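Side-chain contacts in conserved hypothetical protein (Streptococcus pneumoniae, PDB 2GK4), which is of unproven function but probably joins cysteine to phosphopantothenate on the pathway to coenzyme A: residues V8-T13 / K52-P57; R21-H26 / Y97-M102; I34-L39 / V46-T51. All coordinates share one frame; numbering follows the deposited sequence. Where two conformers were deposited one is given.

Contact 1 (V8-T13 / K52-P57); sequences VTSGGT and KRALKP
The glycine-rich turn that follows the first strand of this Rossmann-like sheet brings Gly11 against Ala54, whose methyl group packs directly on the glycine. Ala54 CB rests 3.9 Å from Gly11 CA, and at the phi of 98° and psi of -146° found here a beta carbon would be jammed against Ser10 O, so the position calls for glycine. Ser10 flanks the same methyl, with its OG 4.3 Å from Ala54 CB. That hydroxyl also donates to a water 2.7 Å from Ser10 OG, and the water in turn donates to Leu55 O, so a water bridge spans the two loops where no direct hydrogen bond joins them. Ser10 OG is held besides by Thr50 OG1. A second water is gripped less firmly: it donates to Gly12 O at 3.1 Å and accepts a weak bond from Arg53 N. The 52-57 loop keeps its own curve through Lys56, whose chain doubles back to place NZ 2.8 Å from Ala54 O, tilted 23° from the carbonyl plane. NZ also bonds to Thr51 O, and weakly to Lys52 O. In the wider fold, strand 5-9 runs between strands 45-50 and 87-90, while Leu55 and Pro57 pack on helix 30-41, so the two loops meet at the end of adjacent parallel strands, beside the helix that connects them.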
loop_
_atom_site.group_PDB
_atom_site.type_symbol
_atom_site.label_atom_id
_atom_site.label_comp_id
_atom_site.label_asym_id
_atom_site.label_seq_id
_atom_site.Cartn_x
_atom_site.Cartn_y
_atom_site.Cartn_z
ATOM N N VAL A 8 7.861 15.718 -14.198
ATOM C CA VAL A 8 6.681 14.888 -14.311
ATOM C C VAL A 8 6.457 14.202 -12.990
ATOM O O VAL A 8 7.431 13.779 -12.319
ATOM C CB VAL A 8 6.810 13.825 -15.478
ATOM C CG1 VAL A 8 5.562 12.947 -15.543
ATOM C CG2 VAL A 8 7.115 14.488 -16.857
ATOM N N THR A 9 5.191 14.090 -12.568
ATOM C CA THR A 9 4.897 13.239 -11.424
ATOM C C THR A 9 3.981 12.101 -11.847
ATOM O O THR A 9 3.123 12.253 -12.751
ATOM C CB THR A 9 4.228 13.987 -10.218
ATOM O OG1 THR A 9 2.870 14.328 -10.553
ATOM C CG2 THR A 9 5.006 15.295 -9.833
ATOM N N SER A 10 4.175 10.946 -11.226
ATOM C CA SER A 10 3.248 9.842 -11.448
ATOM C C SER A 10 3.134 8.923 -10.238
ATOM O O SER A 10 3.961 8.953 -9.320
ATOM C CB SER A 10 3.712 9.008 -12.663
ATOM O OG SER A 10 4.797 8.170 -12.273
ATOM N N GLY A 11 2.111 8.076 -10.249
ATOM C CA GLY A 11 1.970 7.093 -9.190
ATOM C C GLY A 11 0.983 7.596 -8.152
ATOM O O GLY A 11 -0.001 8.241 -8.490
ATOM N N GLY A 12 1.214 7.254 -6.892
ATOM C CA GLY A 12 0.286 7.672 -5.828
ATOM C C GLY A 12 0.995 7.635 -4.489
ATOM O O GLY A 12 1.802 6.724 -4.210
ATOM N N THR A 13 0.662 8.594 -3.636
ATOM C CA THR A 13 1.293 8.726 -2.328
ATOM C C THR A 13 0.748 7.681 -1.346
ATOM O O THR A 13 -0.386 7.187 -1.494
ATOM C CB THR A 13 1.061 10.135 -1.712
ATOM O OG1 THR A 13 -0.346 10.464 -1.700
ATOM C CG2 THR A 13 1.862 11.214 -2.484
ATOM N N LYS A 52 6.821 3.915 -5.176
ATOM C CA LYS A 52 7.271 2.533 -5.174
ATOM C C LYS A 52 6.474 1.609 -6.098
ATOM O O LYS A 52 7.067 0.839 -6.854
ATOM C CB LYS A 52 7.298 1.990 -3.737
ATOM C CG LYS A 52 8.212 0.790 -3.578
ATOM C CD LYS A 52 9.680 1.151 -3.873
ATOM C CE LYS A 52 10.630 0.188 -3.167
ATOM N NZ LYS A 52 11.977 0.793 -2.889
ATOM N N ARG A 53 5.149 1.702 -6.043
ATOM C CA ARG A 53 4.251 0.839 -6.813
ATOM C C ARG A 53 4.004 1.295 -8.258
ATOM O O ARG A 53 3.303 0.613 -9.029
ATOM C CB ARG A 53 2.917 0.710 -6.063
ATOM C CG ARG A 53 3.080 0.281 -4.593
ATOM C CD ARG A 53 1.918 0.759 -3.735
ATOM N NE ARG A 53 0.727 -0.074 -3.888
ATOM C CZ ARG A 53 -0.211 0.093 -4.821
ATOM N NH1 ARG A 53 -1.254 -0.735 -4.859
ATOM N NH2 ARG A 53 -0.118 1.073 -5.710
ATOM N N ALA A 54 4.551 2.450 -8.641
ATOM C CA ALA A 54 4.331 2.962 -9.984
ATOM C C ALA A 54 5.106 2.184 -11.043
ATOM O O ALA A 54 6.218 1.738 -10.794
ATOM C CB ALA A 54 4.694 4.433 -10.074
ATOM N N LEU A 55 4.506 2.067 -12.220
ATOM C CA LEU A 55 5.169 1.532 -13.410
ATOM C C LEU A 55 6.260 2.498 -13.804
ATOM O O LEU A 55 6.022 3.674 -13.910
ATOM C CB LEU A 55 4.159 1.387 -14.562
ATOM C CG LEU A 55 3.057 0.355 -14.284
ATOM C CD1 LEU A 55 1.955 0.409 -15.377
ATOM C CD2 LEU A 55 3.656 -1.041 -14.150
ATOM N N LYS A 56 7.467 2.002 -14.009
ATOM C CA LYS A 56 8.565 2.913 -14.339
ATOM C C LYS A 56 8.942 2.829 -15.814
ATOM O O LYS A 56 9.010 1.739 -16.379
ATOM C CB LYS A 56 9.827 2.603 -13.501
ATOM C CG LYS A 56 9.624 2.408 -11.990
ATOM C CD LYS A 56 9.354 3.732 -11.267
ATOM C CE LYS A 56 9.358 3.535 -9.750
ATOM N NZ LYS A 56 8.356 2.560 -9.235
ATOM N N PRO A 57 9.260 3.984 -16.421
ATOM C CA PRO A 57 9.882 3.913 -17.730
ATOM C C PRO A 57 11.255 3.236 -17.632
ATOM O O PRO A 57 11.875 3.196 -16.549
ATOM C CB PRO A 57 10.063 5.385 -18.140
ATOM C CG PRO A 57 9.478 6.216 -17.078
ATOM C CD PRO A 57 9.097 5.371 -15.932
HETATM O O HOH W 1 4.703 6.038 -13.881
HETATM O O HOH W 2 2.815 3.881 -5.073
#

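Contact 2 (R21-H26 / Y97-M102); sequences RSITNH and YTPVYM
Arg21 meets selenomethionine 102 through the end of its guanidinium group: NH2 lies 3.9 Å from Met102 SE, the selenium approaching obliquely while the two side chains cross at about a right angle. Bends in both chains create this meeting. Arg21 turns at chi3 (-58°), and Met102 folds at chi2 and chi3, which brings its selenium round to the arginine. The polar grip on the guanidinium lies outside the pair, since NE forms a salt bridge with Asp18 and NH1 bonds to Ser95 OG of the second subunit; the selenium adds a soft, polarisable neighbour to a group already held by Asp18 and by that serine. Two residues on, Ile23 supplies the apolar part of the contact. Its chi1 of 176° sends CG1 away from the backbone N and puts CG2 between that N and the carbonyl carbon, from where it reaches Pro99, 3.9 Å from Pro99 CG and 4.0 Å from Pro99 CD. No hydrogen bond links the segments, and even the nearest backbones, at Ile23 and Thr98, keep their CA atoms 8.0 Å apart. Thr24 turns to its counterpart Thr24 of the second subunit, their OG1 atoms hydrogen-bonded. The arrangement is one of two antiparallel ribbons that meet through side chains: 21-25 pairs with 14-16 in its own chain and with a strand of the second subunit, so that its sheet runs on across the dimer interface, while 97-104 pairs with 133-140 and carries a classic beta bulge, Val100 and Tyr101 opposite Phe137.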
loop_
_atom_site.group_PDB
_atom_site.type_symbol
_atom_site.label_atom_id
_atom_site.label_comp_id
_atom_site.label_asym_id
_atom_site.label_seq_id
_atom_site.Cartn_x
_atom_site.Cartn_y
_atom_site.Cartn_z
ATOM N N ARG A 21 1.309 -0.859 8.009
ATOM C CA ARG A 21 0.151 -0.473 7.182
ATOM C C ARG A 21 0.247 0.985 6.748
ATOM O O ARG A 21 0.746 1.814 7.501
ATOM C CB ARG A 21 -1.152 -0.701 7.959
ATOM C CG ARG A 21 -1.391 -2.154 8.326
ATOM C CD ARG A 21 -2.733 -2.315 9.047
ATOM N NE ARG A 21 -2.821 -1.506 10.264
ATOM C CZ ARG A 21 -3.935 -1.322 10.975
ATOM N NH1 ARG A 21 -5.080 -1.898 10.613
ATOM N NH2 ARG A 21 -3.896 -0.571 12.069
ATOM N N SER A 22 -0.250 1.271 5.541
ATOM C CA SER A 22 -0.397 2.643 5.034
ATOM C C SER A 22 -1.744 2.796 4.388
ATOM O O SER A 22 -2.356 1.775 4.016
ATOM C CB SER A 22 0.670 2.874 3.966
ATOM O OG SER A 22 1.954 2.927 4.597
ATOM N N ILE A 23 -2.228 4.033 4.274
ATOM C CA ILE A 23 -3.361 4.273 3.382
ATOM C C ILE A 23 -2.756 4.899 2.136
ATOM O O ILE A 23 -2.047 5.925 2.196
ATOM C CB ILE A 23 -4.441 5.171 4.012
ATOM C CG1 ILE A 23 -5.554 5.458 2.996
ATOM C CG2 ILE A 23 -3.840 6.470 4.626
ATOM C CD1 ILE A 23 -6.816 6.032 3.681
ATOM N N THR A 24 -3.044 4.275 1.006
ATOM C CA THR A 24 -2.238 4.503 -0.198
ATOM C C THR A 24 -3.192 4.863 -1.335
ATOM O O THR A 24 -4.242 4.203 -1.492
ATOM C CB THR A 24 -1.491 3.204 -0.560
ATOM O OG1 THR A 24 -0.536 2.882 0.466
ATOM C CG2 THR A 24 -0.771 3.333 -1.896
ATOM N N ASN A 25 -2.842 5.889 -2.125
ATOM C CA ASN A 25 -3.537 6.147 -3.375
ATOM C C ASN A 25 -2.858 5.199 -4.343
ATOM O O ASN A 25 -1.668 5.373 -4.639
ATOM C CB ASN A 25 -3.343 7.615 -3.810
ATOM C CG ASN A 25 -4.314 8.554 -3.127
ATOM O OD1 ASN A 25 -4.782 8.290 -2.008
ATOM N ND2 ASN A 25 -4.628 9.666 -3.787
ATOM N N HIS A 26 -3.587 4.176 -4.784
ATOM C CA HIS A 26 -3.014 3.002 -5.453
ATOM C C HIS A 26 -2.728 3.076 -6.974
ATOM O O HIS A 26 -2.363 2.058 -7.590
ATOM C CB HIS A 26 -3.862 1.746 -5.136
ATOM C CG HIS A 26 -5.345 1.939 -5.324
ATOM N ND1 HIS A 26 -5.907 2.398 -6.500
ATOM C CD2 HIS A 26 -6.379 1.749 -4.468
ATOM C CE1 HIS A 26 -7.223 2.476 -6.362
ATOM N NE2 HIS A 26 -7.535 2.081 -5.136
ATOM N N TYR A 97 -5.853 13.153 2.451
ATOM C CA TYR A 97 -5.840 12.991 3.907
ATOM C C TYR A 97 -4.672 12.163 4.383
ATOM O O TYR A 97 -4.233 11.214 3.707
ATOM C CB TYR A 97 -7.158 12.326 4.373
ATOM C CG TYR A 97 -8.355 13.216 4.091
ATOM C CD1 TYR A 97 -9.059 13.104 2.892
ATOM C CD2 TYR A 97 -8.743 14.196 4.997
ATOM C CE1 TYR A 97 -10.140 13.962 2.597
ATOM C CE2 TYR A 97 -9.814 15.058 4.717
ATOM C CZ TYR A 97 -10.506 14.935 3.518
ATOM O OH TYR A 97 -11.591 15.777 3.254
ATOM N N THR A 98 -4.238 12.460 5.605
ATOM C CA THR A 98 -3.173 11.721 6.240
ATOM C C THR A 98 -3.540 11.328 7.684
ATOM O O THR A 98 -4.183 12.107 8.398
ATOM C CB THR A 98 -1.869 12.540 6.159
ATOM O OG1 THR A 98 -0.763 11.706 6.510
ATOM C CG2 THR A 98 -1.936 13.842 7.018
ATOM N N PRO A 99 -3.151 10.107 8.112
ATOM C CA PRO A 99 -3.474 9.604 9.439
ATOM C C PRO A 99 -3.015 10.529 10.559
ATOM O O PRO A 99 -1.920 11.115 10.486
ATOM C CB PRO A 99 -2.676 8.292 9.512
ATOM C CG PRO A 99 -2.645 7.818 8.115
ATOM C CD PRO A 99 -2.410 9.091 7.322
ATOM N N VAL A 100 -3.857 10.668 11.591
ATOM C CA VAL A 100 -3.474 11.404 12.778
ATOM C C VAL A 100 -3.481 10.481 14.003
ATOM O O VAL A 100 -2.488 10.391 14.744
ATOM C CB VAL A 100 -4.398 12.632 13.020
ATOM C CG1 VAL A 100 -4.078 13.303 14.378
ATOM C CG2 VAL A 100 -4.243 13.638 11.888
ATOM N N TYR A 101 -4.577 9.753 14.177
ATOM C CA TYR A 101 -4.793 8.992 15.402
ATOM C C TYR A 101 -5.638 7.771 15.119
ATOM O O TYR A 101 -6.674 7.865 14.466
ATOM C CB TYR A 101 -5.494 9.880 16.423
ATOM C CG TYR A 101 -5.651 9.281 17.800
ATOM C CD1 TYR A 101 -6.910 8.954 18.287
ATOM C CD2 TYR A 101 -4.547 9.077 18.630
ATOM C CE1 TYR A 101 -7.071 8.425 19.584
ATOM C CE2 TYR A 101 -4.702 8.556 19.930
ATOM C CZ TYR A 101 -5.970 8.224 20.389
ATOM O OH TYR A 101 -6.155 7.717 21.675
HETATM N N MSE A 102 -5.182 6.626 15.616
HETATM C CA MSE A 102 -5.842 5.349 15.389
HETATM C C MSE A 102 -6.192 4.757 16.747
HETATM O O MSE A 102 -5.333 4.654 17.621
HETATM C CB MSE A 102 -4.881 4.410 14.653
HETATM C CG MSE A 102 -5.243 2.930 14.673
HETATM SE SE MSE A 102 -6.223 2.436 13.099
HETATM C CE MSE A 102 -7.744 2.775 13.606
#

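Contact 3 (I34-L39 / V46-T51); sequences IITETL and VCLITT
Thr36 sets its methyl group against Val46 and its hydroxyl side against Leu48, the centre of a helix-on-sheet contact within the beta-alpha-beta crossover of a Rossmann-like fold. The axes of helical segment 34-39 and strand segment 46-50 approach to 9.7 Å and run nearly antiparallel, at 167°, as expected when a helix returns the chain to start a parallel neighbour of strand 5-9. The threonine shows how one small branched residue can serve two partners. With chi1 at -60°, OG1 sits beside the backbone N and CG2 points away from it; CG2 comes 3.9 Å from Val46 CG1, while OG1 on the other branch has Leu48 CD1 across it at 3.9 Å, the two side chains meeting at about a right angle. This hydroxyl is buried but not without a partner, for it bonds to Gly32 O one turn earlier in the helix. Val46 answers with both methyls: CG1 takes Thr36, and CG2 lies 3.8 Å from Leu39 CB, so the valine reaches two residues three positions apart on one face of the helix. All four side chains are buried, and Val8, Pro57 and Leu63 also pack around Thr36 and Leu48. Other flanks of the helix meet helix 216-228 through Ile34, Ile35 and Thr38. There Thr38 folds its hydroxyl back onto its own helix, and Ile34 O receives two donors from opposite faces of its carbonyl plane, Thr38 N at 2.9 Å and Thr38 OG1 at 2.8 Å.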
loop_
_atom_site.group_PDB
_atom_site.type_symbol
_atom_site.label_atom_id
_atom_site.label_comp_id
_atom_site.label_asym_id
_atom_site.label_seq_id
_atom_site.Cartn_x
_atom_site.Cartn_y
_atom_site.Cartn_z
ATOM N N ILE A 34 3.829 6.564 -19.919
ATOM C CA ILE A 34 3.743 6.755 -21.381
ATOM C C ILE A 34 4.095 8.193 -21.749
ATOM O O ILE A 34 4.811 8.440 -22.730
ATOM C CB ILE A 34 2.344 6.384 -21.933
ATOM C CG1 ILE A 34 2.057 4.879 -21.716
ATOM C CG2 ILE A 34 2.250 6.696 -23.445
ATOM C CD1 ILE A 34 0.611 4.484 -22.071
ATOM N N ILE A 35 3.634 9.146 -20.945
ATOM C CA ILE A 35 3.975 10.546 -21.193
ATOM C C ILE A 35 5.484 10.741 -21.132
ATOM O O ILE A 35 6.079 11.369 -22.016
ATOM C CB ILE A 35 3.231 11.457 -20.201
ATOM C CG1 ILE A 35 1.728 11.429 -20.580
ATOM C CG2 ILE A 35 3.806 12.894 -20.245
ATOM C CD1 ILE A 35 0.813 12.016 -19.444
ATOM N N THR A 36 6.095 10.168 -20.103
ATOM C CA THR A 36 7.537 10.292 -19.907
ATOM C C THR A 36 8.287 9.672 -21.084
ATOM O O THR A 36 9.197 10.312 -21.623
ATOM C CB THR A 36 7.978 9.685 -18.556
ATOM O OG1 THR A 36 7.310 10.380 -17.480
ATOM C CG2 THR A 36 9.514 9.810 -18.361
ATOM N N GLU A 37 7.934 8.436 -21.459
ATOM C CA GLU A 37 8.540 7.784 -22.652
ATOM C C GLU A 37 8.420 8.645 -23.901
ATOM O O GLU A 37 9.368 8.787 -24.665
ATOM C CB GLU A 37 7.858 6.450 -22.924
ATOM C CG GLU A 37 8.133 5.435 -21.848
ATOM C CD GLU A 37 7.263 4.190 -21.973
ATOM O OE1 GLU A 37 6.216 4.190 -22.690
ATOM O OE2 GLU A 37 7.618 3.205 -21.314
ATOM N N THR A 38 7.238 9.227 -24.091
ATOM C CA THR A 38 6.984 10.073 -25.253
ATOM C C THR A 38 7.914 11.267 -25.267
ATOM O O THR A 38 8.519 11.578 -26.318
ATOM C CB THR A 38 5.507 10.494 -25.338
ATOM O OG1 THR A 38 4.714 9.305 -25.427
ATOM C CG2 THR A 38 5.245 11.352 -26.577
ATOM N N LEU A 39 8.069 11.914 -24.108
ATOM C CA LEU A 39 8.949 13.095 -24.030
ATOM C C LEU A 39 10.416 12.719 -24.241
ATOM O O LEU A 39 11.153 13.392 -24.987
ATOM C CB LEU A 39 8.749 13.816 -22.688
ATOM C CG LEU A 39 7.321 14.351 -22.534
ATOM C CD1 LEU A 39 7.073 14.695 -21.080
ATOM C CD2 LEU A 39 7.079 15.553 -23.448
ATOM N N VAL A 46 13.891 14.893 -18.764
ATOM C CA VAL A 46 12.731 14.708 -17.872
ATOM C C VAL A 46 13.206 14.311 -16.488
ATOM O O VAL A 46 14.065 13.446 -16.349
ATOM C CB VAL A 46 11.774 13.592 -18.373
ATOM C CG1 VAL A 46 10.585 13.398 -17.373
ATOM C CG2 VAL A 46 11.264 13.898 -19.787
ATOM N N CYS A 47 12.619 14.918 -15.463
ATOM C CA CYS A 47 12.815 14.454 -14.108
ATOM C C CYS A 47 11.476 13.890 -13.647
ATOM O O CYS A 47 10.444 14.603 -13.676
ATOM C CB CYS A 47 13.266 15.605 -13.209
ATOM S SG CYS A 47 13.211 15.148 -11.433
ATOM N N LEU A 48 11.461 12.603 -13.315
ATOM C CA LEU A 48 10.214 11.948 -12.911
ATOM C C LEU A 48 10.178 11.740 -11.410
ATOM O O LEU A 48 11.037 11.035 -10.861
ATOM C CB LEU A 48 10.091 10.570 -13.594
ATOM C CG LEU A 48 8.875 9.729 -13.181
ATOM C CD1 LEU A 48 7.548 10.399 -13.589
ATOM C CD2 LEU A 48 8.955 8.290 -13.745
ATOM N N ILE A 49 9.199 12.356 -10.756
ATOM C CA ILE A 49 8.920 12.097 -9.358
ATOM C C ILE A 49 7.852 11.017 -9.334
ATOM O O ILE A 49 6.769 11.172 -9.932
ATOM C CB ILE A 49 8.411 13.370 -8.651
ATOM C CG1 ILE A 49 9.423 14.509 -8.833
ATOM C CG2 ILE A 49 8.084 13.092 -7.162
ATOM C CD1 ILE A 49 10.846 14.171 -8.385
ATOM N N THR A 50 8.166 9.911 -8.678
ATOM C CA THR A 50 7.271 8.773 -8.708
ATOM C C THR A 50 7.328 7.978 -7.384
ATOM O O THR A 50 7.896 8.444 -6.387
ATOM C CB THR A 50 7.554 7.955 -10.014
ATOM O OG1 THR A 50 6.549 6.952 -10.220
ATOM C CG2 THR A 50 8.992 7.338 -9.965
ATOM N N THR A 51 6.708 6.807 -7.367
ATOM C CA THR A 51 6.428 6.108 -6.107
ATOM C C THR A 51 6.755 4.634 -6.297
ATOM O O THR A 51 7.033 4.181 -7.436
ATOM C CB THR A 51 4.961 6.368 -5.610
ATOM O OG1 THR A 51 4.001 5.825 -6.549
ATOM C CG2 THR A 51 4.709 7.839 -5.475
#

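How the contacts relate
Contacts 1 and 3 belong to one beta-alpha-beta unit, their centres about 9 Å apart: contact 1 starts from the end of strand 5-9 and lies just past the strand ends, contact 3 where helix 30-41 packs on the adjacent parallel strand 45-50. Centre to centre, contact 2 lies about 18 Å from contact 1 and about 26 Å from contact 3, across the chain's centre from contact 3, out along the ribbons toward the second subunit. In chain order come 8-13, 21-26, 52-57 and 97-102, so contacts 1 and 2 interleave, and both segments of contact 3 fall between 21-26 and 52-57. Probable hydrogen bonds, Thr13 O to Asn25 N and Arg53 NH2 to His26 O, link the Rossmann-like core to the dimer-forming arm.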